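Local coordinates for N-acetyl-L-2,4-diaminobutyric acid deacetylase (PDB 6TWL), which probably removes the acetyl group from N-acetyl-L-2,4-diaminobutyric acid with the help of zinc during bacterial ectoine breakdown, at residues 61-66 and 214-219; 142-147 and 205-210; 179-184 and 246-251; 307-312 and 322-327. One frame throughout, in Å; residues are numbered along the deposited sequence.

Contact 1 (61-66 and 214-219)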
loop_
_atom_site.group_PDB
_atom_site.type_symbol
_atom_site.label_atom_id
_atom_site.label_comp_id
_atom_site.label_asym_id
_atom_site.label_seq_id
_atom_site.Cartn_x
_atom_site.Cartn_y
_atom_site.Cartn_z
ATOM N N GLU A 61 8.996 -3.641 -1.915
ATOM C CA GLU A 61 8.227 -3.405 -0.700
ATOM C C GLU A 61 7.947 -4.738 -0.022
ATOM O O GLU A 61 7.588 -5.715 -0.687
ATOM C CB GLU A 61 6.921 -2.677 -1.009
ATOM C CG GLU A 61 7.121 -1.383 -1.774
ATOM C CD GLU A 61 5.857 -0.911 -2.453
ATOM O OE1 GLU A 61 4.760 -1.285 -1.989
ATOM O OE2 GLU A 61 5.961 -0.167 -3.451
ATOM N N TYR A 62 8.110 -4.784 1.301
ATOM C CA TYR A 62 8.171 -6.082 1.965
ATOM C C TYR A 62 7.272 -6.228 3.190
ATOM O O TYR A 62 6.897 -7.354 3.533
ATOM C CB TYR A 62 9.623 -6.388 2.336
ATOM C CG TYR A 62 10.522 -6.489 1.126
ATOM C CD1 TYR A 62 10.456 -7.589 0.280
ATOM C CD2 TYR A 62 11.423 -5.479 0.816
ATOM C CE1 TYR A 62 11.273 -7.688 -0.833
ATOM C CE2 TYR A 62 12.242 -5.567 -0.295
ATOM C CZ TYR A 62 12.161 -6.674 -1.115
ATOM O OH TYR A 62 12.974 -6.764 -2.220
ATOM N N GLU A 63 6.925 -5.126 3.864
ATOM C CA GLU A 63 5.995 -5.222 4.989
ATOM C C GLU A 63 4.701 -5.901 4.562
ATOM O O GLU A 63 4.213 -6.820 5.230
ATOM C CB GLU A 63 5.696 -3.837 5.565
ATOM C CG GLU A 63 6.772 -3.288 6.474
ATOM C CD GLU A 63 7.842 -2.546 5.707
ATOM O OE1 GLU A 63 7.684 -2.380 4.479
ATOM O OE2 GLU A 63 8.838 -2.123 6.332
ATOM N N GLY A 64 4.138 -5.457 3.440
ATOM C CA GLY A 64 2.956 -6.056 2.870
ATOM C C GLY A 64 3.114 -7.533 2.569
ATOM O O GLY A 64 2.381 -8.371 3.103
ATOM N N PRO A 65 4.063 -7.884 1.690
ATOM C CA PRO A 65 4.265 -9.307 1.364
ATOM C C PRO A 65 4.506 -10.200 2.571
ATOM O O PRO A 65 4.043 -11.348 2.578
ATOM C CB PRO A 65 5.483 -9.271 0.432
ATOM C CG PRO A 65 5.365 -7.957 -0.251
ATOM C CD PRO A 65 4.841 -7.007 0.796
ATOM N N VAL A 66 5.210 -9.715 3.595
ATOM C CA VAL A 66 5.457 -10.546 4.771
ATOM C C VAL A 66 4.160 -10.784 5.533
ATOM O O VAL A 66 3.803 -11.927 5.841
ATOM C CB VAL A 66 6.527 -9.907 5.672
ATOM C CG1 VAL A 66 6.537 -10.583 7.036
ATOM C CG2 VAL A 66 7.895 -10.003 5.020
ATOM N N GLY A 214 13.635 -0.630 0.716
ATOM C CA GLY A 214 13.790 -2.005 0.281
ATOM C C GLY A 214 14.108 -2.942 1.425
ATOM O O GLY A 214 14.914 -3.867 1.261
ATOM N N SER A 215 13.494 -2.722 2.584
ATOM C CA SER A 215 13.772 -3.522 3.767
ATOM C C SER A 215 12.557 -3.491 4.680
ATOM O O SER A 215 11.654 -2.664 4.524
ATOM C CB SER A 215 15.009 -3.016 4.509
ATOM O OG SER A 215 15.227 -3.761 5.694
ATOM N N SER A 216 12.557 -4.403 5.647
ATOM C CA SER A 216 11.446 -4.536 6.576
ATOM C C SER A 216 11.990 -4.983 7.923
ATOM O O SER A 216 12.711 -5.983 8.003
ATOM C CB SER A 216 10.411 -5.532 6.045
ATOM O OG SER A 216 9.347 -5.695 6.958
ATOM N N SER A 217 11.656 -4.238 8.969
ATOM C CA SER A 217 12.127 -4.523 10.314
ATOM C C SER A 217 11.080 -5.326 11.068
ATOM O O SER A 217 9.949 -5.500 10.617
ATOM C CB SER A 217 12.429 -3.227 11.066
ATOM O OG SER A 217 11.243 -2.475 11.266
ATOM N N ALA A 218 11.453 -5.815 12.245
ATOM C CA ALA A 218 10.432 -6.521 13.002
ATOM C C ALA A 218 9.402 -5.548 13.586
ATOM O O ALA A 218 8.257 -5.940 13.823
ATOM C CB ALA A 218 11.071 -7.431 14.048
ATOM N N ARG A 219 9.763 -4.267 13.764
ATOM C CA ARG A 219 8.789 -3.239 14.154
ATOM C C ARG A 219 7.734 -3.037 13.076
ATOM O O ARG A 219 6.525 -3.067 13.346
ATOM C CB ARG A 219 9.497 -1.903 14.425
ATOM C CG ARG A 219 10.387 -1.975 15.603
ATOM C CD ARG A 219 11.676 -2.610 15.166
ATOM N NE ARG A 219 12.100 -3.288 16.392
ATOM C CZ ARG A 219 12.827 -4.395 16.411
ATOM N NH1 ARG A 219 13.340 -4.888 15.291
ATOM N NH2 ARG A 219 13.087 -4.936 17.589
HETATM O O HOH W 1 9.731 -2.571 2.684
#
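Directly after the HxxE zinc motif of this M14-type fold, whose last residue is the metal ligand Glu61, Tyr62 and Glu63 meet the loop Gly214 to Ser216. Tyr62 is the N-cap of helix 63-74, and Ser217 is the N-cap of helix 218-234, so two helix starts come together beside the metal site. The Tyr62 ring turns its edge to the loop: Gly214 CA lies in the ring plane, and Gly214 O approaches CE2 obliquely at 3.5 Å. At the root of the side chain, Tyr62 CB rests 3.9 Å from Ser216 CB. Glu63 is bent at its second torsion (chi2 87°), which folds the carboxylate back beside Ser216, whose OG lies 3.6 Å from Glu63 CG. The Glu63 carboxylate is held mainly from outside the two segments: OE1 bonds to Ser145 OG, and OE2 to Ser220 OG, a hydroxyl that also binds Ser217 N. An alanine at Glu63 would probably leave the Ser145 and Ser220 hydroxyls without this mate and open a gap beside Ser216. The polar link between the segments themselves runs through one water, which accepts a bond from Tyr62 N at 3.1 Å and donates to two oxygens, Glu63 OE1 at 2.7 Å and Ser215 O at 2.7 Å.

Contact 2 (142-147 and 205-210)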
loop_
_atom_site.group_PDB
_atom_site.type_symbol
_atom_site.label_atom_id
_atom_site.label_comp_id
_atom_site.label_asym_id
_atom_site.label_seq_id
_atom_site.Cartn_x
_atom_site.Cartn_y
_atom_site.Cartn_z
ATOM N N ASP A 142 -4.656 -2.126 0.817
ATOM C CA ASP A 142 -3.582 -2.069 -0.174
ATOM C C ASP A 142 -2.300 -1.625 0.512
ATOM O O ASP A 142 -2.162 -0.457 0.890
ATOM C CB ASP A 142 -3.925 -1.141 -1.339
ATOM C CG ASP A 142 -3.041 -1.386 -2.555
ATOM O OD1 ASP A 142 -2.516 -2.512 -2.689
ATOM O OD2 ASP A 142 -2.872 -0.469 -3.382
ATOM N N PHE A 143 -1.358 -2.556 0.657
ATOM C CA PHE A 143 -0.081 -2.261 1.289
ATOM C C PHE A 143 0.867 -1.607 0.291
ATOM O O PHE A 143 1.077 -2.124 -0.811
ATOM C CB PHE A 143 0.555 -3.543 1.832
ATOM C CG PHE A 143 -0.090 -4.067 3.081
ATOM C CD1 PHE A 143 0.216 -3.518 4.313
ATOM C CD2 PHE A 143 -0.986 -5.124 3.027
ATOM C CE1 PHE A 143 -0.368 -4.001 5.469
ATOM C CE2 PHE A 143 -1.575 -5.614 4.181
ATOM C CZ PHE A 143 -1.265 -5.051 5.404
ATOM N N HIS A 144 1.432 -0.468 0.675
ATOM C CA HIS A 144 2.585 0.102 -0.002
ATOM C C HIS A 144 3.735 0.219 0.986
ATOM O O HIS A 144 3.567 0.080 2.201
ATOM C CB HIS A 144 2.306 1.494 -0.592
ATOM C CG HIS A 144 1.008 1.611 -1.325
ATOM N ND1 HIS A 144 0.701 0.845 -2.427
ATOM C CD2 HIS A 144 -0.045 2.441 -1.138
ATOM C CE1 HIS A 144 -0.495 1.182 -2.875
ATOM N NE2 HIS A 144 -0.970 2.148 -2.110
ATOM N N SER A 145 4.913 0.482 0.436
ATOM C CA SER A 145 6.052 0.951 1.207
ATOM C C SER A 145 6.927 1.763 0.267
ATOM O O SER A 145 6.768 1.717 -0.956
ATOM C CB SER A 145 6.816 -0.204 1.863
ATOM O OG SER A 145 6.314 -0.454 3.166
ATOM N N GLY A 146 7.854 2.521 0.855
ATOM C CA GLY A 146 8.574 3.529 0.095
ATOM C C GLY A 146 9.352 2.981 -1.085
ATOM O O GLY A 146 9.539 3.679 -2.085
ATOM N N GLY A 147 9.799 1.734 -0.998
ATOM C CA GLY A 147 10.686 1.215 -2.016
ATOM C C GLY A 147 12.115 1.669 -1.768
ATOM O O GLY A 147 12.483 2.091 -0.669
ATOM N N LEU A 205 -11.449 1.471 1.564
ATOM C CA LEU A 205 -10.055 1.244 1.219
ATOM C C LEU A 205 -9.175 1.826 2.315
ATOM O O LEU A 205 -9.356 2.983 2.707
ATOM C CB LEU A 205 -9.711 1.888 -0.130
ATOM C CG LEU A 205 -8.229 1.979 -0.503
ATOM C CD1 LEU A 205 -7.705 0.608 -0.880
ATOM C CD2 LEU A 205 -8.008 2.979 -1.629
ATOM N N VAL A 206 -8.244 1.023 2.825
ATOM C CA VAL A 206 -7.139 1.529 3.630
ATOM C C VAL A 206 -5.842 1.154 2.929
ATOM O O VAL A 206 -5.654 0.000 2.527
ATOM C CB VAL A 206 -7.166 1.014 5.085
ATOM C CG1 VAL A 206 -7.235 -0.509 5.153
ATOM C CG2 VAL A 206 -5.946 1.541 5.855
ATOM N N THR A 207 -4.978 2.145 2.744
ATOM C CA THR A 207 -3.657 1.969 2.170
ATOM C C THR A 207 -2.621 2.252 3.246
ATOM O O THR A 207 -2.935 2.801 4.305
ATOM C CB THR A 207 -3.447 2.898 0.974
ATOM O OG1 THR A 207 -3.563 4.259 1.414
ATOM C CG2 THR A 207 -4.496 2.631 -0.087
ATOM N N THR A 208 -1.378 1.861 2.978
ATOM C CA THR A 208 -0.317 1.980 3.967
ATOM C C THR A 208 0.946 2.520 3.316
ATOM O O THR A 208 1.084 2.546 2.090
ATOM C CB THR A 208 0.011 0.633 4.631
ATOM O OG1 THR A 208 0.715 -0.195 3.699
ATOM C CG2 THR A 208 -1.248 -0.087 5.095
ATOM N N GLU A 209 1.865 2.969 4.169
ATOM C CA GLU A 209 3.275 3.149 3.828
ATOM C C GLU A 209 4.020 2.763 5.100
ATOM O O GLU A 209 4.133 3.572 6.026
ATOM C CB GLU A 209 3.601 4.573 3.393
ATOM C CG GLU A 209 3.014 4.986 2.048
ATOM C CD GLU A 209 3.844 4.532 0.870
ATOM O OE1 GLU A 209 4.870 3.855 1.088
ATOM O OE2 GLU A 209 3.474 4.863 -0.275
ATOM N N LEU A 210 4.497 1.521 5.156
ATOM C CA LEU A 210 4.992 0.928 6.392
ATOM C C LEU A 210 6.515 0.873 6.441
ATOM O O LEU A 210 7.088 -0.000 7.096
ATOM C CB LEU A 210 4.399 -0.466 6.575
ATOM C CG LEU A 210 2.880 -0.478 6.737
ATOM C CD1 LEU A 210 2.393 -1.887 6.975
ATOM C CD2 LEU A 210 2.451 0.439 7.873
#
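The imidazole of His144 has Asp142 O over one face, offset toward the rim, and Thr208 O at its edge near the plane, 3.4 Å from CD2. Thr207 CB and Glu209 OE2 approach the same ring obliquely. The second flat group, the phenyl of Phe143, carries Leu210 CD1 at its edge, 3.8 Å from CE1, while Thr208 OG1 comes in obliquely to within 3.4 Å of CD1. Between these two rings, which project to opposite sides, the end of strand 139-142 and the following loop run alongside strand 204-209. Asp142 and Thr207 form a parallel bridge, with Asp142 N bonded to Val206 O at 2.9 Å and an N-H...O angle of 163°. Beyond it the pairing weakens: Thr208 N to Asp142 O and Leu210 N to His144 O are both weak. A side chain takes over part of the work. Thr208 holds OG1 between its backbone N and carbonyl carbon (chi1 73°), and there it accepts a hydrogen bond from His144 N at 3.1 Å, which also makes a weak bond to Thr208 O. Outside the segments, His144 NE2 is bonded to Asp195 OD2 and ND1 weakly to Asn57 OD1, which would tend to hold the turn of the ring. His144 and Glu209 both bind zinc in this protein, and the pairing places their backbones side by side. In this metal-free model both ring nitrogens of His144 are engaged, so metal binding would probably require one of those bonds to be given up.

Contact 3 (179-184 and 246-251)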
loop_
_atom_site.group_PDB
_atom_site.type_symbol
_atom_site.label_atom_id
_atom_site.label_comp_id
_atom_site.label_asym_id
_atom_site.label_seq_id
_atom_site.Cartn_x
_atom_site.Cartn_y
_atom_site.Cartn_z
ATOM N N ALA A 179 -1.940 2.202 13.042
ATOM C CA ALA A 179 -0.506 2.346 12.898
ATOM C C ALA A 179 -0.059 3.534 13.745
ATOM O O ALA A 179 -0.886 4.343 14.170
ATOM C CB ALA A 179 -0.141 2.529 11.425
ATOM N N PRO A 180 1.241 3.662 14.029
ATOM C CA PRO A 180 1.695 4.822 14.818
ATOM C C PRO A 180 1.314 6.163 14.214
ATOM O O PRO A 180 1.252 7.158 14.945
ATOM C CB PRO A 180 3.219 4.638 14.866
ATOM C CG PRO A 180 3.411 3.171 14.730
ATOM C CD PRO A 180 2.343 2.712 13.778
ATOM N N TYR A 181 1.050 6.223 12.911
ATOM C CA TYR A 181 0.646 7.455 12.250
ATOM C C TYR A 181 -0.571 7.184 11.377
ATOM O O TYR A 181 -0.669 6.130 10.744
ATOM C CB TYR A 181 1.791 8.033 11.414
ATOM C CG TYR A 181 2.997 8.410 12.242
ATOM C CD1 TYR A 181 3.990 7.480 12.522
ATOM C CD2 TYR A 181 3.134 9.690 12.757
ATOM C CE1 TYR A 181 5.091 7.820 13.286
ATOM C CE2 TYR A 181 4.229 10.040 13.521
ATOM C CZ TYR A 181 5.205 9.101 13.782
ATOM O OH TYR A 181 6.299 9.446 14.543
ATOM N N SER A 182 -1.500 8.137 11.355
ATOM C CA SER A 182 -2.757 7.996 10.626
ATOM C C SER A 182 -2.948 9.213 9.737
ATOM O O SER A 182 -3.160 10.323 10.234
ATOM C CB SER A 182 -3.929 7.845 11.586
ATOM O OG SER A 182 -3.608 6.939 12.629
ATOM N N VAL A 183 -2.889 9.005 8.427
ATOM C CA VAL A 183 -2.876 10.096 7.463
ATOM C C VAL A 183 -4.215 10.142 6.740
ATOM O O VAL A 183 -4.771 9.102 6.365
ATOM C CB VAL A 183 -1.708 9.943 6.472
ATOM C CG1 VAL A 183 -1.653 11.130 5.560
ATOM C CG2 VAL A 183 -0.392 9.804 7.216
ATOM N N GLU A 184 -4.739 11.353 6.559
ATOM C CA GLU A 184 -5.961 11.587 5.801
ATOM C C GLU A 184 -5.606 12.206 4.448
ATOM O O GLU A 184 -5.078 13.326 4.396
ATOM C CB GLU A 184 -6.918 12.492 6.580
ATOM C CG GLU A 184 -7.714 11.782 7.672
ATOM C CD GLU A 184 -8.908 12.594 8.145
ATOM O OE1 GLU A 184 -9.563 13.239 7.299
ATOM O OE2 GLU A 184 -9.189 12.588 9.363
ATOM N N GLU A 246 -1.259 4.365 20.791
ATOM C CA GLU A 246 -1.289 5.759 20.386
ATOM C C GLU A 246 -1.130 5.881 18.878
ATOM O O GLU A 246 -0.588 4.996 18.208
ATOM C CB GLU A 246 -0.175 6.538 21.081
ATOM C CG GLU A 246 1.134 5.761 21.184
ATOM C CD GLU A 246 1.943 5.746 19.893
ATOM O OE1 GLU A 246 2.880 4.926 19.797
ATOM O OE2 GLU A 246 1.669 6.564 18.989
ATOM N N THR A 247 -1.600 7.004 18.348
ATOM C CA THR A 247 -1.411 7.318 16.944
ATOM C C THR A 247 -1.402 8.830 16.782
ATOM O O THR A 247 -1.986 9.559 17.588
ATOM C CB THR A 247 -2.511 6.695 16.090
ATOM O OG1 THR A 247 -2.212 6.889 14.702
ATOM C CG2 THR A 247 -3.831 7.341 16.439
ATOM N N VAL A 248 -0.735 9.293 15.730
ATOM C CA VAL A 248 -0.623 10.716 15.432
ATOM C C VAL A 248 -1.306 10.964 14.097
ATOM O O VAL A 248 -0.947 10.351 13.085
ATOM C CB VAL A 248 0.841 11.179 15.400
ATOM C CG1 VAL A 248 0.928 12.624 14.939
ATOM C CG2 VAL A 248 1.475 11.014 16.774
ATOM N N ASN A 249 -2.290 11.860 14.094
ATOM C CA ASN A 249 -3.086 12.122 12.904
ATOM C C ASN A 249 -2.465 13.253 12.098
ATOM O O ASN A 249 -2.177 14.328 12.636
ATOM C CB ASN A 249 -4.527 12.451 13.289
ATOM C CG ASN A 249 -5.338 11.208 13.602
ATOM O OD1 ASN A 249 -5.919 10.590 12.708
ATOM N ND2 ASN A 249 -5.368 10.824 14.872
ATOM N N LEU A 250 -2.261 13.004 10.807
ATOM C CA LEU A 250 -1.530 13.908 9.935
ATOM C C LEU A 250 -2.305 14.141 8.648
ATOM O O LEU A 250 -3.088 13.293 8.209
ATOM C CB LEU A 250 -0.142 13.357 9.595
ATOM C CG LEU A 250 0.732 12.951 10.779
ATOM C CD1 LEU A 250 1.795 11.971 10.327
ATOM C CD2 LEU A 250 1.363 14.177 11.419
ATOM N N THR A 251 -2.078 15.309 8.054
ATOM C CA THR A 251 -2.620 15.661 6.753
ATOM C C THR A 251 -1.505 16.244 5.897
ATOM O O THR A 251 -0.550 16.833 6.411
ATOM C CB THR A 251 -3.770 16.682 6.861
ATOM O OG1 THR A 251 -3.246 17.954 7.258
ATOM C CG2 THR A 251 -4.814 16.229 7.874
#
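Backbone hydrogen bonds are the first kind of interaction here, linking Pro180, Ser182 and Glu184 to Val248 and Leu250 in a parallel beta pairing. Val248 N gives to Pro180 O, and Ser182 N answers to Val248 O at 2.9 Å and a nearly straight 169°. Leu250 N then bonds Ser182 O at 2.9 Å, and Glu184 N bonds Leu250 O at 3.0 Å. The short strands keep a 29° angle between their directions, the twist of a parallel pair.

Apolar contacts gather on the face of Tyr181, Val183, Val248 and Leu250. Tyr181 and Val248 lie side by side and point the same way, with Tyr181 CD2 3.8 Å from Val248 CB. Leu250 comes in obliquely and sets CD1 3.6 Å from the same Tyr181 CD2.

Polar side chains meet on the other face. Thr247 OG1, anti to its own backbone N (chi1 -173°), lies 2.9 Å from Ala179 O and close to Ser182 OG as well, although the exact place of that serine hydroxyl is doubtful. Asn249 OD1 leans over Ser182 CB at 3.6 Å.

In the fold, strand 248-251 forms one edge of the large mixed sheet, and strand 155-158 flanks strand 181-184 on its inner side. Helix 167-177 covers the polar face through Met174 and Lys175, whereas Leu306 of strand 305-311 packs on the apolar one.

Contact 4 (307-312 and 322-327)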
loop_
_atom_site.group_PDB
_atom_site.type_symbol
_atom_site.label_atom_id
_atom_site.label_comp_id
_atom_site.label_asym_id
_atom_site.label_seq_id
_atom_site.Cartn_x
_atom_site.Cartn_y
_atom_site.Cartn_z
ATOM N N VAL A 307 8.335 15.377 9.935
ATOM C CA VAL A 307 8.945 14.732 8.774
ATOM C C VAL A 307 8.407 13.306 8.701
ATOM O O VAL A 307 8.675 12.485 9.583
ATOM C CB VAL A 307 10.476 14.750 8.849
ATOM C CG1 VAL A 307 11.076 14.528 7.465
ATOM C CG2 VAL A 307 10.960 16.061 9.434
ATOM N N ILE A 308 7.636 13.013 7.657
ATOM C CA ILE A 308 7.002 11.708 7.501
ATOM C C ILE A 308 7.621 10.886 6.385
ATOM O O ILE A 308 7.321 9.684 6.282
ATOM C CB ILE A 308 5.482 11.848 7.276
ATOM C CG1 ILE A 308 5.205 12.699 6.034
ATOM C CG2 ILE A 308 4.829 12.476 8.491
ATOM C CD1 ILE A 308 3.850 12.441 5.409
ATOM N N SER A 309 8.468 11.483 5.551
ATOM C CA SER A 309 9.135 10.770 4.475
ATOM C C SER A 309 10.461 11.453 4.181
ATOM O O SER A 309 10.613 12.658 4.398
ATOM C CB SER A 309 8.279 10.722 3.207
ATOM O OG SER A 309 8.788 9.767 2.293
ATOM N N ARG A 310 11.418 10.671 3.686
ATOM C CA ARG A 310 12.740 11.196 3.376
ATOM C C ARG A 310 13.364 10.376 2.260
ATOM O O ARG A 310 13.094 9.180 2.121
ATOM C CB ARG A 310 13.657 11.180 4.606
ATOM C CG ARG A 310 13.789 9.818 5.272
ATOM C CD ARG A 310 15.142 9.649 5.952
ATOM N NE ARG A 310 16.251 9.776 5.011
ATOM C CZ ARG A 310 17.477 9.311 5.233
ATOM N NH1 ARG A 310 17.757 8.683 6.367
ATOM N NH2 ARG A 310 18.424 9.471 4.319
ATOM N N HIS A 311 14.196 11.037 1.456
ATOM C CA HIS A 311 15.044 10.325 0.510
ATOM C C HIS A 311 15.930 9.336 1.255
ATOM O O HIS A 311 16.597 9.691 2.231
ATOM C CB HIS A 311 15.901 11.316 -0.278
ATOM C CG HIS A 311 16.732 10.685 -1.351
ATOM N ND1 HIS A 311 16.214 10.312 -2.572
ATOM C CD2 HIS A 311 18.050 10.373 -1.391
ATOM C CE1 HIS A 311 17.174 9.793 -3.316
ATOM N NE2 HIS A 311 18.298 9.819 -2.623
ATOM N N PHE A 312 15.890 8.074 0.827
ATOM C CA PHE A 312 16.659 7.032 1.500
ATOM C C PHE A 312 18.117 6.891 1.044
ATOM O O PHE A 312 19.005 6.860 1.902
ATOM C CB PHE A 312 15.935 5.691 1.364
ATOM C CG PHE A 312 16.506 4.610 2.228
ATOM C CD1 PHE A 312 16.313 4.638 3.599
ATOM C CD2 PHE A 312 17.235 3.573 1.676
ATOM C CE1 PHE A 312 16.837 3.650 4.407
ATOM C CE2 PHE A 312 17.763 2.577 2.476
ATOM C CZ PHE A 312 17.562 2.615 3.846
ATOM N N VAL A 322 13.135 15.397 -1.412
ATOM C CA VAL A 322 14.065 15.438 -0.288
ATOM C C VAL A 322 13.386 14.934 0.980
ATOM O O VAL A 322 13.917 14.068 1.687
ATOM C CB VAL A 322 14.616 16.863 -0.108
ATOM C CG1 VAL A 322 15.348 17.000 1.222
ATOM C CG2 VAL A 322 15.525 17.231 -1.273
ATOM N N ALA A 323 12.200 15.460 1.279
ATOM C CA ALA A 323 11.458 15.078 2.471
ATOM C C ALA A 323 10.011 15.517 2.310
ATOM O O ALA A 323 9.698 16.394 1.500
ATOM C CB ALA A 323 12.064 15.692 3.737
ATOM N N VAL A 324 9.132 14.892 3.092
ATOM C CA VAL A 324 7.723 15.263 3.165
ATOM C C VAL A 324 7.382 15.571 4.616
ATOM O O VAL A 324 7.834 14.876 5.533
ATOM C CB VAL A 324 6.798 14.157 2.613
ATOM C CG1 VAL A 324 5.344 14.601 2.672
ATOM C CG2 VAL A 324 7.179 13.803 1.188
ATOM N N VAL A 325 6.581 16.615 4.820
ATOM C CA VAL A 325 6.169 17.068 6.144
ATOM C C VAL A 325 4.659 16.905 6.272
ATOM O O VAL A 325 3.905 17.388 5.419
ATOM C CB VAL A 325 6.578 18.531 6.391
ATOM C CG1 VAL A 325 6.512 18.848 7.870
ATOM C CG2 VAL A 325 7.971 18.803 5.835
ATOM N N GLY A 326 4.222 16.236 7.336
ATOM C CA GLY A 326 2.804 16.096 7.647
ATOM C C GLY A 326 2.381 17.089 8.711
ATOM O O GLY A 326 3.121 17.348 9.662
ATOM N N VAL A 327 1.161 17.641 8.559
ATOM C CA VAL A 327 0.734 18.808 9.328
ATOM C C VAL A 327 -0.021 18.384 10.585
ATOM O O VAL A 327 -0.668 17.333 10.635
ATOM C CB VAL A 327 -0.099 19.759 8.441
ATOM C CG1 VAL A 327 -0.402 21.061 9.167
ATOM C CG2 VAL A 327 0.662 20.064 7.170
#
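Ile308 and Val324 cross obliquely, with Ile308 CD1 3.8 Å from Val324 CG1, while Ser309 approaches the same valine from its other branch, its CB 3.8 Å from Val324 CG2. Two residues thus face one, the mark of a classic beta bulge in this antiparallel pair of strands. Ile308 carries CG1 between its backbone N and carbonyl carbon (chi1 58°), which brings CG1 within 3.4 Å of Val324 O. On the other face Val307 CG1 meets Ala323 CB at 4.0 Å, outside the bulge. An alanine at Ile308 would probably take away the CD1 contact with Val324 CG1 and part of the packing on Leu250, opening a gap where the branches had been. Gly326 suits its place, since a side chain there would run tightly into Ile308 CG2. Past the bulge, regular pairing resumes with Val324 N to Ser309 O at 3.0 Å and His311 N to Val322 O at 3.1 Å. At the bulge itself Val324 O takes two donors, Ile308 N at 2.8 Å and, weakly, Ser309 N; one carbonyl therefore serves the amides of both bulge residues, so the one-residue shift in register is accommodated while the buried amides keep an acceptor.

Overall arrangement
From the N terminus, contact 1 opens at residues 61-66 and closes at 214-219, bringing the starts of two helices together. Contact 2, from 142-147 to 205-210, lies wholly between those ends and touches contact 1 through Ser145, which meets both Glu61 and Glu63. Contact 3 opens at 179-184, within the spans of both, and closes at 246-251, after both, so it crosses each of them; it adds the edge strand 248-251 to strand 181-184, which strand 155-158 separates from strand 204-209. Contact 4 follows in series and closes a short loop in the C-terminal antiparallel sheet. Thr251 and Val327 join contacts 3 and 4, tying that sheet to the catalytic one.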